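Local coordinates for protein hypoxanthine-guanine phosphoribosyltransferase (PDB 3ACD) that probably catalyses magnesium-dependent transfer of phosphoribose from phosphoribosyl diphosphate to hypoxanthine or guanine, giving IMP or GMP in purine salvage, at residues A[39-44]-A[54-59]; A[49-54]-A[99-104]; A[129-134]-A[157-162]. One frame throughout, in Å; residues are numbered along the deposited sequence.

Contact 1. Residues A[39-44]-A[54-59]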
loop_
_atom_site.group_PDB
_atom_site.type_symbol
_atom_site.label_atom_id
_atom_site.label_comp_id
_atom_site.label_asym_id
_atom_site.label_seq_id
_atom_site.Cartn_x
_atom_site.Cartn_y
_atom_site.Cartn_z
ATOM N N PRO A 39 -1.423 8.911 -16.096
ATOM C CA PRO A 39 -2.561 8.328 -15.392
ATOM C C PRO A 39 -2.626 8.648 -13.909
ATOM O O PRO A 39 -1.635 9.041 -13.288
ATOM C CB PRO A 39 -2.397 6.836 -15.660
ATOM C CG PRO A 39 -0.923 6.676 -15.683
ATOM C CD PRO A 39 -0.462 7.867 -16.496
ATOM N N HIS A 40 -3.822 8.488 -13.365
ATOM C CA HIS A 40 -4.087 8.711 -11.956
ATOM C C HIS A 40 -4.637 7.386 -11.450
ATOM O O HIS A 40 -5.749 6.997 -11.804
ATOM C CB HIS A 40 -5.134 9.813 -11.788
ATOM C CG HIS A 40 -5.483 10.101 -10.362
ATOM N ND1 HIS A 40 -4.546 10.497 -9.432
ATOM C CD2 HIS A 40 -6.668 10.059 -9.708
ATOM C CE1 HIS A 40 -5.138 10.686 -8.267
ATOM N NE2 HIS A 40 -6.426 10.427 -8.408
ATOM N N LEU A 41 -3.852 6.686 -10.640
ATOM C CA LEU A 41 -4.278 5.395 -10.113
ATOM C C LEU A 41 -4.941 5.517 -8.747
ATOM O O LEU A 41 -4.379 6.090 -7.817
ATOM C CB LEU A 41 -3.088 4.433 -10.022
ATOM C CG LEU A 41 -2.522 3.887 -11.337
ATOM C CD1 LEU A 41 -1.960 5.023 -12.175
ATOM C CD2 LEU A 41 -1.435 2.868 -11.038
ATOM N N ILE A 42 -6.150 4.976 -8.638
ATOM C CA ILE A 42 -6.888 5.023 -7.384
ATOM C C ILE A 42 -6.947 3.636 -6.757
ATOM O O ILE A 42 -7.587 2.727 -7.286
ATOM C CB ILE A 42 -8.321 5.530 -7.611
ATOM C CG1 ILE A 42 -8.274 6.928 -8.238
ATOM C CG2 ILE A 42 -9.090 5.531 -6.289
ATOM C CD1 ILE A 42 -9.640 7.521 -8.523
ATOM N N CYS A 43 -6.264 3.488 -5.627
ATOM C CA CYS A 43 -6.222 2.227 -4.907
ATOM C C CYS A 43 -7.432 2.066 -3.993
ATOM O O CYS A 43 -7.702 2.920 -3.147
ATOM C CB CYS A 43 -4.943 2.148 -4.072
ATOM S SG CYS A 43 -4.864 0.707 -2.974
ATOM N N VAL A 44 -8.166 0.972 -4.174
ATOM C CA VAL A 44 -9.325 0.705 -3.337
ATOM C C VAL A 44 -8.855 -0.040 -2.089
ATOM O O VAL A 44 -8.519 -1.225 -2.142
ATOM C CB VAL A 44 -10.386 -0.144 -4.083
ATOM C CG1 VAL A 44 -11.557 -0.455 -3.154
ATOM C CG2 VAL A 44 -10.889 0.612 -5.309
ATOM N N ASP A 54 3.048 -3.029 -5.805
ATOM C CA ASP A 54 3.851 -3.739 -6.799
ATOM C C ASP A 54 3.570 -3.255 -8.219
ATOM O O ASP A 54 4.489 -3.104 -9.025
ATOM C CB ASP A 54 3.595 -5.246 -6.715
ATOM C CG ASP A 54 4.106 -5.854 -5.426
ATOM O OD1 ASP A 54 4.759 -5.133 -4.642
ATOM O OD2 ASP A 54 3.858 -7.055 -5.195
ATOM N N LEU A 55 2.299 -3.004 -8.517
ATOM C CA LEU A 55 1.896 -2.549 -9.843
ATOM C C LEU A 55 2.505 -1.206 -10.253
ATOM O O LEU A 55 3.051 -1.084 -11.351
ATOM C CB LEU A 55 0.364 -2.454 -9.933
ATOM C CG LEU A 55 -0.205 -2.023 -11.293
ATOM C CD1 LEU A 55 0.127 -3.073 -12.338
ATOM C CD2 LEU A 55 -1.716 -1.836 -11.202
ATOM N N VAL A 56 2.422 -0.196 -9.387
ATOM C CA VAL A 56 2.961 1.109 -9.750
ATOM C C VAL A 56 4.464 1.074 -10.012
ATOM O O VAL A 56 4.963 1.793 -10.879
ATOM C CB VAL A 56 2.631 2.196 -8.684
ATOM C CG1 VAL A 56 1.116 2.328 -8.543
ATOM C CG2 VAL A 56 3.280 1.865 -7.344
ATOM N N ARG A 57 5.181 0.219 -9.290
ATOM C CA ARG A 57 6.620 0.104 -9.481
ATOM C C ARG A 57 6.965 -0.582 -10.799
ATOM O O ARG A 57 8.139 -0.686 -11.161
ATOM C CB ARG A 57 7.254 -0.650 -8.312
ATOM C CG ARG A 57 7.389 0.210 -7.060
ATOM C CD ARG A 57 8.021 -0.555 -5.915
ATOM N NE ARG A 57 7.099 -1.512 -5.305
ATOM C CZ ARG A 57 7.391 -2.227 -4.223
ATOM N NH1 ARG A 57 8.580 -2.087 -3.647
ATOM N NH2 ARG A 57 6.499 -3.069 -3.706
ATOM N N ALA A 58 5.937 -1.041 -11.513
ATOM C CA ALA A 58 6.131 -1.694 -12.808
ATOM C C ALA A 58 5.543 -0.832 -13.926
ATOM O O ALA A 58 5.353 -1.298 -15.048
ATOM C CB ALA A 58 5.479 -3.073 -12.809
ATOM N N ILE A 59 5.253 0.428 -13.612
ATOM C CA ILE A 59 4.706 1.355 -14.596
ATOM C C ILE A 59 5.628 2.569 -14.715
ATOM O O ILE A 59 5.484 3.549 -13.979
ATOM C CB ILE A 59 3.301 1.855 -14.202
ATOM C CG1 ILE A 59 2.338 0.673 -14.069
ATOM C CG2 ILE A 59 2.781 2.827 -15.261
ATOM C CD1 ILE A 59 0.975 1.064 -13.530
#
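Asp-54 OD2 is gripped by two groups, the hydroxyl of Tyr-159 and NH1 of Arg-57 of the second subunit. The other oxygen, Asp-54 OD1, takes Arg-57 NH2 of its own chain at 2.9 Å. This salt bridge is bent, with an N-H...O angle of 122°, so its hydrogen bond is weak. The carboxylate therefore meets arginines from both subunits.

The contact between the two segments is purely apolar and buried. It rests on one methyl, Leu-41 CD2, which meets two side chains. Val-56 CG1 lies 3.6 Å from Leu-41 CD2, and here the leucine and valine lie alongside each other, pointing opposite ways. The second partner is reached tip to tip, with Ile-59 CD1 at 3.9 Å from Leu-41 CD2. The leucine CG stands anti to its carbonyl carbon (chi1 -72°), and CD2 is the branch that does the touching. In Ile-59, CG1 is likewise anti to the carbonyl carbon, with chi2 extended at 173°, which carries CD1 out to the leucine.

The backbone puts both partners on one side. Residues Val-56 to Ile-59 form a type I turn, closed by Ile-59 N to Val-56 O at 3.1 Å. One residue back, an overlapping bond joins Ala-58 N to Leu-55 O at 2.9 Å. The turn brings Ile-59 back beside Val-56, over the strand. Leu-55 and Ile-59 also pack on helix 16-33, through Leu-26 and Ile-30 among others. Ile-59 O accepts a hydrogen bond from Asn-169 of the second subunit.

Strand 40-45 and helix 49-56 are the first two elements of a beta-alpha-beta crossover that continues into strand 64-70, its parallel neighbour in the central sheet of the phosphoribosyltransferase fold.

Contact 2. Residues A[49-54]-A[99-104]. With IMP (inosinic acid), chain B.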
loop_
_atom_site.group_PDB
_atom_site.type_symbol
_atom_site.label_atom_id
_atom_site.label_comp_id
_atom_site.label_asym_id
_atom_site.label_seq_id
_atom_site.Cartn_x
_atom_site.Cartn_y
_atom_site.Cartn_z
ATOM N N PHE A 49 -3.926 -2.638 -1.527
ATOM C CA PHE A 49 -2.692 -1.891 -1.309
ATOM C C PHE A 49 -1.371 -2.561 -1.693
ATOM O O PHE A 49 -0.435 -1.868 -2.095
ATOM C CB PHE A 49 -2.646 -1.342 0.131
ATOM C CG PHE A 49 -1.974 -2.243 1.126
ATOM C CD1 PHE A 49 -0.647 -2.024 1.488
ATOM C CD2 PHE A 49 -2.678 -3.269 1.745
ATOM C CE1 PHE A 49 -0.032 -2.810 2.462
ATOM C CE2 PHE A 49 -2.069 -4.067 2.726
ATOM C CZ PHE A 49 -0.745 -3.831 3.083
ATOM N N ILE A 50 -1.285 -3.887 -1.599
ATOM C CA ILE A 50 -0.047 -4.570 -1.974
ATOM C C ILE A 50 0.025 -4.689 -3.499
ATOM O O ILE A 50 1.079 -4.461 -4.103
ATOM C CB ILE A 50 0.056 -5.958 -1.276
ATOM C CG1 ILE A 50 0.156 -5.736 0.242
ATOM C CG2 ILE A 50 1.275 -6.723 -1.785
ATOM C CD1 ILE A 50 0.473 -6.977 1.069
ATOM N N PHE A 51 -1.099 -5.035 -4.120
ATOM C CA PHE A 51 -1.181 -5.124 -5.575
ATOM C C PHE A 51 -0.790 -3.747 -6.127
ATOM O O PHE A 51 -0.009 -3.633 -7.074
ATOM C CB PHE A 51 -2.615 -5.485 -5.977
ATOM C CG PHE A 51 -2.881 -5.431 -7.460
ATOM C CD1 PHE A 51 -1.986 -5.978 -8.372
ATOM C CD2 PHE A 51 -4.073 -4.887 -7.939
ATOM C CE1 PHE A 51 -2.274 -5.989 -9.743
ATOM C CE2 PHE A 51 -4.370 -4.893 -9.305
ATOM C CZ PHE A 51 -3.467 -5.448 -10.208
ATOM N N MET A 52 -1.332 -2.699 -5.514
ATOM C CA MET A 52 -1.032 -1.326 -5.918
ATOM C C MET A 52 0.469 -1.034 -5.798
ATOM O O MET A 52 1.092 -0.521 -6.734
ATOM C CB MET A 52 -1.812 -0.347 -5.034
ATOM C CG MET A 52 -1.536 1.122 -5.322
ATOM S SD MET A 52 -2.458 1.779 -6.730
ATOM C CE MET A 52 -2.312 3.561 -6.408
ATOM N N ALA A 53 1.048 -1.357 -4.644
ATOM C CA ALA A 53 2.471 -1.114 -4.411
ATOM C C ALA A 53 3.358 -1.784 -5.458
ATOM O O ALA A 53 4.311 -1.180 -5.948
ATOM C CB ALA A 53 2.866 -1.596 -3.010
ATOM N N ASP A 54 3.048 -3.029 -5.805
ATOM C CA ASP A 54 3.851 -3.739 -6.799
ATOM C C ASP A 54 3.570 -3.255 -8.219
ATOM O O ASP A 54 4.489 -3.104 -9.025
ATOM C CB ASP A 54 3.595 -5.246 -6.715
ATOM C CG ASP A 54 4.106 -5.854 -5.426
ATOM O OD1 ASP A 54 4.759 -5.133 -4.642
ATOM O OD2 ASP A 54 3.858 -7.055 -5.195
ATOM N N ILE A 99 -7.276 5.108 -13.461
ATOM C CA ILE A 99 -7.153 3.657 -13.439
ATOM C C ILE A 99 -7.493 3.223 -12.019
ATOM O O ILE A 99 -6.795 3.580 -11.072
ATOM C CB ILE A 99 -5.723 3.159 -13.757
ATOM C CG1 ILE A 99 -5.300 3.583 -15.168
ATOM C CG2 ILE A 99 -5.685 1.631 -13.644
ATOM C CD1 ILE A 99 -3.868 3.185 -15.516
ATOM N N VAL A 100 -8.583 2.477 -11.876
ATOM C CA VAL A 100 -9.003 1.978 -10.573
ATOM C C VAL A 100 -8.200 0.707 -10.306
ATOM O O VAL A 100 -8.066 -0.136 -11.189
ATOM C CB VAL A 100 -10.508 1.622 -10.566
ATOM C CG1 VAL A 100 -10.907 1.053 -9.206
ATOM C CG2 VAL A 100 -11.341 2.860 -10.888
ATOM N N VAL A 101 -7.654 0.580 -9.101
ATOM C CA VAL A 101 -6.874 -0.599 -8.748
ATOM C C VAL A 101 -7.605 -1.347 -7.633
ATOM O O VAL A 101 -7.664 -0.887 -6.487
ATOM C CB VAL A 101 -5.448 -0.213 -8.289
ATOM C CG1 VAL A 101 -4.650 -1.467 -7.950
ATOM C CG2 VAL A 101 -4.747 0.576 -9.393
ATOM N N GLU A 102 -8.159 -2.502 -7.992
ATOM C CA GLU A 102 -8.931 -3.342 -7.082
ATOM C C GLU A 102 -8.226 -4.640 -6.732
ATOM O O GLU A 102 -7.341 -5.082 -7.455
ATOM C CB GLU A 102 -10.280 -3.675 -7.727
ATOM C CG GLU A 102 -11.361 -2.654 -7.462
ATOM C CD GLU A 102 -11.995 -2.844 -6.106
ATOM O OE1 GLU A 102 -11.316 -3.371 -5.201
ATOM O OE2 GLU A 102 -13.170 -2.458 -5.943
ATOM N N ASP A 103 -8.626 -5.256 -5.623
ATOM C CA ASP A 103 -8.024 -6.518 -5.220
ATOM C C ASP A 103 -8.687 -7.678 -5.951
ATOM O O ASP A 103 -8.026 -8.425 -6.675
ATOM C CB ASP A 103 -8.106 -6.724 -3.693
ATOM C CG ASP A 103 -9.521 -6.566 -3.125
ATOM O OD1 ASP A 103 -10.460 -6.184 -3.857
ATOM O OD2 ASP A 103 -9.689 -6.826 -1.911
ATOM N N ILE A 104 -9.997 -7.813 -5.784
ATOM C CA ILE A 104 -10.728 -8.895 -6.429
ATOM C C ILE A 104 -12.167 -8.493 -6.730
ATOM O O ILE A 104 -12.833 -7.871 -5.906
ATOM C CB ILE A 104 -10.718 -10.164 -5.539
ATOM C CG1 ILE A 104 -11.510 -11.295 -6.202
ATOM C CG2 ILE A 104 -11.305 -9.846 -4.175
ATOM C CD1 ILE A 104 -11.342 -12.626 -5.482
HETATM P P IMP B . -17.888 -7.402 -4.849
HETATM O O1P IMP B . -18.822 -8.525 -4.619
HETATM O O2P IMP B . -18.677 -6.015 -4.684
HETATM O O3P IMP B . -17.275 -7.512 -6.335
HETATM O "O5'" IMP B . -16.693 -7.508 -3.760
HETATM C "C5'" IMP B . -16.092 -6.309 -3.276
HETATM C "C4'" IMP B . -15.032 -6.609 -2.214
HETATM O "O4'" IMP B . -15.310 -7.875 -1.542
HETATM C "C3'" IMP B . -13.655 -6.852 -2.873
HETATM O "O3'" IMP B . -12.996 -5.625 -3.194
HETATM C "C2'" IMP B . -12.931 -7.611 -1.749
HETATM O "O2'" IMP B . -12.363 -6.708 -0.794
HETATM C "C1'" IMP B . -14.055 -8.444 -1.111
HETATM N N9 IMP B . -13.926 -9.854 -1.549
HETATM C C8 IMP B . -14.692 -10.515 -2.482
HETATM N N7 IMP B . -14.280 -11.749 -2.609
HETATM C C5 IMP B . -13.232 -11.951 -1.782
HETATM C C6 IMP B . -12.381 -13.063 -1.479
HETATM O O6 IMP B . -12.529 -14.135 -2.042
HETATM N N1 IMP B . -11.387 -12.889 -0.547
HETATM C C2 IMP B . -11.211 -11.680 0.090
HETATM N N3 IMP B . -11.988 -10.652 -0.176
HETATM C C4 IMP B . -12.994 -10.736 -1.090
#
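Phe-51 meets Val-101 CG1 and the Glu-102 carbonyl obliquely through CD2 and CE2. Phe-51 CD2 is 3.5 Å from Val-101 CG1 and 3.3 Å from Glu-102 O. With CG anti to the backbone N (chi1 172°), the ring is carried from the helix toward the strand. The other methyl of the valine serves Met-52: Met-52 SD sits 3.7 Å from Val-101 CG2, and the methionine lies roughly perpendicular to the valine. A bend at chi2 turns the methionine chain there. Val-101 is thus shared by two successive helix residues. Val-23 and Leu-26 of helix 16-33 also touch the Phe-51 ring.

The N-to-C directions of helix 49-54 and strand 99-102 differ by 128°. The strand and the corner after it carry the phosphoribosyl diphosphate-binding motif of type I phosphoribosyltransferases, with its acidic pair Glu-102 and Asp-103. The chain turns that corner at Asp-103, whose carboxylate takes both ribose hydroxyls of IMP. IMP O3' donates to Asp-103 OD1 at 2.7 Å and IMP O2' to Asp-103 OD2 at 2.9 Å. Asp-103 OD1 has a second donor, Ile-104 N at 2.6 Å, which comes from above the carboxylate plane, 48° out of it. This bond helps fix the carboxylate's rotation. Ile-104 CG2 touches the nucleotide at IMP C4, 3.6 Å away.

Contact 3. Residues A[129-134]-A[157-162]. With IMP (inosinic acid), chain B.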
loop_
_atom_site.group_PDB
_atom_site.type_symbol
_atom_site.label_atom_id
_atom_site.label_comp_id
_atom_site.label_asym_id
_atom_site.label_seq_id
_atom_site.Cartn_x
_atom_site.Cartn_y
_atom_site.Cartn_z
ATOM N N ALA A 129 -7.965 -2.076 -13.137
ATOM C CA ALA A 129 -6.916 -3.069 -12.941
ATOM C C ALA A 129 -7.338 -3.828 -11.687
ATOM O O ALA A 129 -7.629 -3.216 -10.660
ATOM C CB ALA A 129 -5.569 -2.395 -12.724
ATOM N N ALA A 130 -7.390 -5.152 -11.780
ATOM C CA ALA A 130 -7.785 -5.987 -10.653
ATOM C C ALA A 130 -6.891 -7.215 -10.612
ATOM O O ALA A 130 -6.612 -7.815 -11.645
ATOM C CB ALA A 130 -9.246 -6.411 -10.798
ATOM N N LEU A 131 -6.434 -7.591 -9.424
ATOM C CA LEU A 131 -5.571 -8.762 -9.321
ATOM C C LEU A 131 -6.337 -10.041 -9.649
ATOM O O LEU A 131 -5.839 -10.889 -10.386
ATOM C CB LEU A 131 -4.978 -8.885 -7.916
ATOM C CG LEU A 131 -4.023 -10.072 -7.737
ATOM C CD1 LEU A 131 -2.765 -9.865 -8.590
ATOM C CD2 LEU A 131 -3.652 -10.207 -6.275
ATOM N N LEU A 132 -7.552 -10.161 -9.119
ATOM C CA LEU A 132 -8.362 -11.359 -9.326
ATOM C C LEU A 132 -9.808 -11.075 -9.712
ATOM O O LEU A 132 -10.310 -9.966 -9.536
ATOM C CB LEU A 132 -8.374 -12.195 -8.045
ATOM C CG LEU A 132 -7.037 -12.563 -7.396
ATOM C CD1 LEU A 132 -7.287 -13.065 -5.980
ATOM C CD2 LEU A 132 -6.324 -13.612 -8.232
ATOM N N SER A 133 -10.474 -12.103 -10.229
ATOM C CA SER A 133 -11.874 -12.000 -10.610
ATOM C C SER A 133 -12.517 -13.380 -10.560
ATOM O O SER A 133 -11.941 -14.358 -11.044
ATOM C CB SER A 133 -12.022 -11.422 -12.019
ATOM O OG SER A 133 -13.397 -11.342 -12.378
ATOM N N LYS A 134 -13.703 -13.446 -9.957
ATOM C CA LYS A 134 -14.476 -14.684 -9.833
ATOM C C LYS A 134 -15.760 -14.467 -10.636
ATOM O O LYS A 134 -16.832 -14.241 -10.070
ATOM C CB LYS A 134 -14.809 -14.949 -8.358
ATOM C CG LYS A 134 -13.579 -15.172 -7.481
ATOM C CD LYS A 134 -13.933 -15.506 -6.035
ATOM C CE LYS A 134 -14.574 -14.326 -5.317
ATOM N NZ LYS A 134 -14.784 -14.608 -3.867
ATOM N N TYR A 157 -7.364 -15.264 0.127
ATOM C CA TYR A 157 -6.766 -14.307 1.042
ATOM C C TYR A 157 -5.257 -14.289 0.850
ATOM O O TYR A 157 -4.702 -15.147 0.161
ATOM C CB TYR A 157 -7.155 -14.628 2.495
ATOM C CG TYR A 157 -6.720 -15.985 3.000
ATOM C CD1 TYR A 157 -5.522 -16.141 3.695
ATOM C CD2 TYR A 157 -7.515 -17.114 2.793
ATOM C CE1 TYR A 157 -5.127 -17.391 4.177
ATOM C CE2 TYR A 157 -7.128 -18.367 3.267
ATOM C CZ TYR A 157 -5.934 -18.497 3.958
ATOM O OH TYR A 157 -5.547 -19.736 4.422
ATOM N N GLY A 158 -4.609 -13.291 1.442
ATOM C CA GLY A 158 -3.174 -13.137 1.300
ATOM C C GLY A 158 -2.899 -12.020 0.308
ATOM O O GLY A 158 -3.816 -11.555 -0.370
ATOM N N TYR A 159 -1.648 -11.575 0.230
ATOM C CA TYR A 159 -1.257 -10.517 -0.701
ATOM C C TYR A 159 -2.207 -9.314 -0.595
ATOM O O TYR A 159 -2.685 -8.793 -1.606
ATOM C CB TYR A 159 -1.258 -11.071 -2.137
ATOM C CG TYR A 159 -0.535 -10.212 -3.159
ATOM C CD1 TYR A 159 0.863 -10.202 -3.239
ATOM C CD2 TYR A 159 -1.247 -9.401 -4.041
ATOM C CE1 TYR A 159 1.528 -9.403 -4.180
ATOM C CE2 TYR A 159 -0.597 -8.602 -4.976
ATOM C CZ TYR A 159 0.787 -8.604 -5.043
ATOM O OH TYR A 159 1.415 -7.792 -5.964
ATOM N N GLY A 160 -2.484 -8.886 0.635
ATOM C CA GLY A 160 -3.361 -7.744 0.844
ATOM C C GLY A 160 -4.794 -8.088 1.212
ATOM O O GLY A 160 -5.456 -7.335 1.931
ATOM N N LEU A 161 -5.279 -9.226 0.720
ATOM C CA LEU A 161 -6.644 -9.655 0.999
ATOM C C LEU A 161 -6.696 -10.336 2.360
ATOM O O LEU A 161 -5.826 -11.136 2.702
ATOM C CB LEU A 161 -7.142 -10.600 -0.100
ATOM C CG LEU A 161 -7.402 -9.963 -1.476
ATOM C CD1 LEU A 161 -6.103 -9.445 -2.068
ATOM C CD2 LEU A 161 -8.026 -10.996 -2.412
ATOM N N ASP A 162 -7.731 -10.022 3.129
ATOM C CA ASP A 162 -7.865 -10.563 4.472
ATOM C C ASP A 162 -8.824 -11.722 4.667
ATOM O O ASP A 162 -9.660 -12.038 3.817
ATOM C CB ASP A 162 -8.301 -9.454 5.427
ATOM C CG ASP A 162 -9.757 -9.065 5.226
ATOM O OD1 ASP A 162 -10.107 -8.643 4.107
ATOM O OD2 ASP A 162 -10.551 -9.192 6.180
HETATM P P IMP B . -17.888 -7.402 -4.849
HETATM O O1P IMP B . -18.822 -8.525 -4.619
HETATM O O2P IMP B . -18.677 -6.015 -4.684
HETATM O O3P IMP B . -17.275 -7.512 -6.335
HETATM O "O5'" IMP B . -16.693 -7.508 -3.760
HETATM C "C5'" IMP B . -16.092 -6.309 -3.276
HETATM C "C4'" IMP B . -15.032 -6.609 -2.214
HETATM O "O4'" IMP B . -15.310 -7.875 -1.542
HETATM C "C3'" IMP B . -13.655 -6.852 -2.873
HETATM O "O3'" IMP B . -12.996 -5.625 -3.194
HETATM C "C2'" IMP B . -12.931 -7.611 -1.749
HETATM O "O2'" IMP B . -12.363 -6.708 -0.794
HETATM C "C1'" IMP B . -14.055 -8.444 -1.111
HETATM N N9 IMP B . -13.926 -9.854 -1.549
HETATM C C8 IMP B . -14.692 -10.515 -2.482
HETATM N N7 IMP B . -14.280 -11.749 -2.609
HETATM C C5 IMP B . -13.232 -11.951 -1.782
HETATM C C6 IMP B . -12.381 -13.063 -1.479
HETATM O O6 IMP B . -12.529 -14.135 -2.042
HETATM N N1 IMP B . -11.387 -12.889 -0.547
HETATM C C2 IMP B . -11.211 -11.680 0.090
HETATM N N3 IMP B . -11.988 -10.652 -0.176
HETATM C C4 IMP B . -12.994 -10.736 -1.090
#
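The Tyr-159 ring is met obliquely by one methyl of Leu-131: Leu-131 CD2 lies 3.4 Å from Tyr-159 CD2 and 3.7 Å from Tyr-159 CE2. Ile-50 and Phe-51 of helix 49-56 also touch this ring. A second flat group is the purine of IMP. Lys-134 NZ donates to IMP O6 at 2.9 Å and to IMP N7 at 3.2 Å. A bend at chi3 (-67°) turns the lysine tip to these two acceptors. NZ also bonds the carbonyl of Ala-154. A methionine in place of Lys-134 would probably leave O6 and N7 of the base, and that carbonyl, without their common donor.

Leu-161 CD2 lies between Leu-132 and the base, 4.2 Å from Leu-132 CD1 and 4.1 Å from IMP C2. Leu-161 ends a type I' turn that starts at Gly-158, and the two residues bond each other both ways. Leu-161 N reaches Gly-158 O at 3.0 Å, and Gly-158 N reaches Leu-161 O at 2.8 Å. Gly-158 and Gly-160 have backbone angles that favour glycine.

A lysine bonded to O6 and N7 is characteristic of the base pocket of 6-oxopurine phosphoribosyltransferases.

Following the chain, contact 1 opens at strand 40-45. Before it closes at 54-59, contact 2 opens on the same helix at 49-54. The two therefore cross and share Asp-54. Contact 1 closes the short loop from a strand to its helix, while contact 2 closes a longer one by packing 99-104 against that helix. Strands 40-45 and 97-102 are neighbours, paired through Ile-42 with Ile-99 and Val-101. Contact 3 follows in series. It closes the chain running from 129-134, beside strand 97-102, through strand 146-150 to the loop 157-162. It meets contact 2 where Phe-51 touches Leu-131. Contacts 2 and 3 hold IMP by its ribose and base.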